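Local coordinates for protein argonaute (Methanocaldococcus jannaschii, PDB 5G5S), which cleaves single-stranded DNA targets with short single-stranded DNA as guide and may defend the cell against invading genetic elements, at residues E19-K24 with K293-D298. Sequence-based numbering, arbitrary orientation.
Sequences EEFIPK and KLRFID. With MG (magnesium ion), chain B.
F296 turns the edge of its ring into one face of F21, a T-shaped pair with centroids 5.0 Å apart and planes at 90°. The point of entry is CD1 of F296, 3.5 Å from CD1 of F21 and set toward the rim of that ring; E20 CB lies over the opposite face. A backbone atom joins in at the same ring: CE2 of F21 sits 3.6 Å from the carbonyl O of R295, which comes in obliquely. The ring of H112 also meets F21, roughly at right angles. The guanidinium of R295 reaches F21 more loosely, NH1 coming within 3.8 Å of CE1 with the two planes 80° apart. R295 starts with CG between the backbone N and the carbonyl carbon (chi1 64°) and then runs extended to NE, which carries NH1 to the ring. F296 CE1 lies over one guanidinium face, and NE makes a salt bridge to E117 of helix 114-122. F21 ends a short 3-10 segment of the N-terminal domain, while F296 is the third residue of a type I beta turn from L294 to I297, between helix 280-293 and strand 302-308. The carbonyl oxygens of L294 and I297 bind magnesium at 2.5 and 2.4 Å, with A291 O and N299 OD1.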
ATOM      1  N   GLU A  19     -36.290   7.816  -1.104  1.00 88.69           N
ATOM      2  CA  GLU A  19     -37.277   6.764  -0.825  1.00 90.47           C
ATOM      3  C   GLU A  19     -37.691   5.915  -2.033  1.00 94.50           C
ATOM      4  O   GLU A  19     -37.641   4.686  -1.954  1.00 93.71           O
ATOM      5  CB  GLU A  19     -38.516   7.380  -0.159  1.00 95.65           C
ATOM      6  CG  GLU A  19     -38.244   8.015   1.194  1.00109.96           C
ATOM      7  CD  GLU A  19     -38.801   7.231   2.363  1.00140.79           C
ATOM      8  OE1 GLU A  19     -38.094   6.325   2.860  1.00138.72           O
ATOM      9  OE2 GLU A  19     -39.951   7.512   2.774  1.00139.43           O
ATOM     10  N   GLU A  20     -38.089   6.570  -3.144  1.00 91.88           N
ATOM     11  CA  GLU A  20     -38.525   5.939  -4.403  1.00 92.17           C
ATOM     12  C   GLU A  20     -37.503   4.963  -4.995  1.00 92.97           C
ATOM     13  O   GLU A  20     -37.882   4.048  -5.727  1.00 92.37           O
ATOM     14  CB  GLU A  20     -38.900   7.000  -5.462  1.00 94.94           C
ATOM     15  CG  GLU A  20     -38.646   8.449  -5.057  1.00107.01           C
ATOM     16  CD  GLU A  20     -38.533   9.469  -6.177  1.00132.85           C
ATOM     17  OE1 GLU A  20     -39.014   9.194  -7.302  1.00127.57           O
ATOM     18  OE2 GLU A  20     -37.969  10.558  -5.921  1.00126.20           O
ATOM     19  N   PHE A  21     -36.212   5.168  -4.679  1.00 87.91           N
ATOM     20  CA  PHE A  21     -35.082   4.385  -5.177  1.00 86.21           C
ATOM     21  C   PHE A  21     -34.583   3.287  -4.225  1.00 88.42           C
ATOM     22  O   PHE A  21     -33.641   2.561  -4.555  1.00 88.31           O
ATOM     23  CB  PHE A  21     -33.954   5.323  -5.662  1.00 86.56           C
ATOM     24  CG  PHE A  21     -34.484   6.458  -6.505  1.00 89.96           C
ATOM     25  CD1 PHE A  21     -34.982   6.223  -7.783  1.00 94.85           C
ATOM     26  CD2 PHE A  21     -34.568   7.745  -5.993  1.00 92.92           C
ATOM     27  CE1 PHE A  21     -35.515   7.266  -8.547  1.00 97.35           C
ATOM     28  CE2 PHE A  21     -35.098   8.787  -6.759  1.00 97.55           C
ATOM     29  CZ  PHE A  21     -35.564   8.541  -8.031  1.00 96.79           C
ATOM     30  N   ILE A  22     -35.220   3.152  -3.059  1.00 84.19           N
ATOM     31  CA  ILE A  22     -34.896   2.097  -2.107  1.00 83.65           C
ATOM     32  C   ILE A  22     -35.945   0.981  -2.286  1.00 91.17           C
ATOM     33  O   ILE A  22     -37.144   1.252  -2.151  1.00 93.04           O
ATOM     34  CB  ILE A  22     -34.820   2.610  -0.641  1.00 86.31           C
ATOM     35  CG1 ILE A  22     -33.663   3.609  -0.455  1.00 83.76           C
ATOM     36  CG2 ILE A  22     -34.704   1.436   0.360  1.00 87.57           C
ATOM     37  CD1 ILE A  22     -33.894   4.625   0.656  1.00 91.11           C
ATOM     38  N   PRO A  23     -35.533  -0.273  -2.599  1.00 87.12           N
ATOM     39  CA  PRO A  23     -36.531  -1.350  -2.727  1.00 85.65           C
ATOM     40  C   PRO A  23     -37.200  -1.673  -1.391  1.00 88.75           C
ATOM     41  O   PRO A  23     -36.564  -1.600  -0.343  1.00 86.47           O
ATOM     42  CB  PRO A  23     -35.722  -2.530  -3.266  1.00 85.09           C
ATOM     43  CG  PRO A  23     -34.313  -2.245  -2.905  1.00 87.96           C
ATOM     44  CD  PRO A  23     -34.153  -0.771  -2.797  1.00 86.05           C
ATOM     45  N   LYS A  24     -38.500  -1.962  -1.417  1.00 88.35           N
ATOM     46  CA  LYS A  24     -39.243  -2.286  -0.195  1.00 88.27           C
ATOM     47  C   LYS A  24     -38.967  -3.738   0.227  1.00 90.04           C
ATOM     48  O   LYS A  24     -38.833  -4.030   1.424  1.00 88.83           O
ATOM     49  CB  LYS A  24     -40.755  -2.052  -0.393  1.00 92.76           C
ATOM     50  CG  LYS A  24     -41.186  -0.623  -0.122  1.00 99.77           C
ATOM     51  N   LYS A 293     -26.864  17.186  -9.534  1.00 92.35           N
ATOM     52  CA  LYS A 293     -27.372  16.768 -10.836  1.00 93.26           C
ATOM     53  C   LYS A 293     -27.914  15.333 -10.806  1.00 94.35           C
ATOM     54  O   LYS A 293     -28.527  14.892 -11.781  1.00 95.77           O
ATOM     55  CB  LYS A 293     -26.282  16.940 -11.908  1.00 94.94           C
ATOM     56  N   LEU A 294     -27.696  14.608  -9.687  1.00 87.14           N
ATOM     57  CA  LEU A 294     -28.150  13.230  -9.524  1.00 85.03           C
ATOM     58  C   LEU A 294     -29.491  13.142  -8.781  1.00 90.88           C
ATOM     59  O   LEU A 294     -29.569  13.446  -7.585  1.00 89.75           O
ATOM     60  CB  LEU A 294     -27.051  12.357  -8.878  1.00 80.42           C
ATOM     61  CG  LEU A 294     -27.227  10.835  -8.994  1.00 83.29           C
ATOM     62  CD1 LEU A 294     -27.147  10.361 -10.449  1.00 84.08           C
ATOM     63  CD2 LEU A 294     -26.206  10.112  -8.156  1.00 82.29           C
ATOM     64  N   ARG A 295     -30.552  12.759  -9.528  1.00 90.21           N
ATOM     65  CA  ARG A 295     -31.942  12.633  -9.062  1.00 92.25           C
ATOM     66  C   ARG A 295     -32.176  11.584  -7.965  1.00 95.12           C
ATOM     67  O   ARG A 295     -33.111  11.743  -7.178  1.00 97.07           O
ATOM     68  CB  ARG A 295     -32.900  12.394 -10.250  1.00 95.52           C
ATOM     69  CG  ARG A 295     -32.689  11.085 -11.020  1.00100.06           C
ATOM     70  CD  ARG A 295     -33.553  11.003 -12.263  1.00109.76           C
ATOM     71  NE  ARG A 295     -33.394   9.725 -12.961  1.00114.71           N
ATOM     72  CZ  ARG A 295     -34.209   8.682 -12.822  1.00126.84           C
ATOM     73  NH1 ARG A 295     -35.248   8.745 -11.998  1.00110.71           N
ATOM     74  NH2 ARG A 295     -33.986   7.563 -13.500  1.00115.79           N
ATOM     75  N   PHE A 296     -31.343  10.515  -7.921  1.00 88.51           N
ATOM     76  CA  PHE A 296     -31.467   9.404  -6.973  1.00 86.32           C
ATOM     77  C   PHE A 296     -31.145   9.751  -5.525  1.00 88.65           C
ATOM     78  O   PHE A 296     -31.585   9.035  -4.618  1.00 88.48           O
ATOM     79  CB  PHE A 296     -30.620   8.195  -7.424  1.00 85.16           C
ATOM     80  CG  PHE A 296     -30.823   7.768  -8.858  1.00 88.15           C
ATOM     81  CD1 PHE A 296     -32.050   7.275  -9.288  1.00 94.51           C
ATOM     82  CD2 PHE A 296     -29.786   7.848  -9.775  1.00 88.76           C
ATOM     83  CE1 PHE A 296     -32.239   6.889 -10.615  1.00 97.07           C
ATOM     84  CE2 PHE A 296     -29.976   7.464 -11.104  1.00 93.27           C
ATOM     85  CZ  PHE A 296     -31.198   6.985 -11.514  1.00 94.77           C
ATOM     86  N   ILE A 297     -30.355  10.823  -5.302  1.00 82.83           N
ATOM     87  CA  ILE A 297     -29.887  11.210  -3.967  1.00 80.34           C
ATOM     88  C   ILE A 297     -30.231  12.643  -3.535  1.00 88.25           C
ATOM     89  O   ILE A 297     -30.474  13.510  -4.379  1.00 90.38           O
ATOM     90  CB  ILE A 297     -28.352  10.952  -3.866  1.00 78.51           C
ATOM     91  CG1 ILE A 297     -27.553  11.823  -4.895  1.00 78.40           C
ATOM     92  CG2 ILE A 297     -28.026   9.449  -3.976  1.00 75.45           C
ATOM     93  CD1 ILE A 297     -25.998  11.808  -4.773  1.00 79.39           C
ATOM     94  N   ASP A 298     -30.192  12.895  -2.211  1.00 84.44           N
ATOM     95  CA  ASP A 298     -30.344  14.229  -1.629  1.00 85.51           C
ATOM     96  C   ASP A 298     -28.981  14.909  -1.832  1.00 88.83           C
ATOM     97  O   ASP A 298     -27.943  14.228  -1.881  1.00 85.63           O
ATOM     98  CB  ASP A 298     -30.710  14.160  -0.132  1.00 87.33           C
ATOM     99  CG  ASP A 298     -32.071  13.557   0.189  1.00 99.69           C
ATOM    100  OD1 ASP A 298     -33.015  13.745  -0.612  1.00103.12           O
ATOM    101  OD2 ASP A 298     -32.210  12.956   1.270  1.00106.37           O
TER
HETATM  102 MG    MG B1714     -29.355  15.115  -5.752  1.00 87.56          MG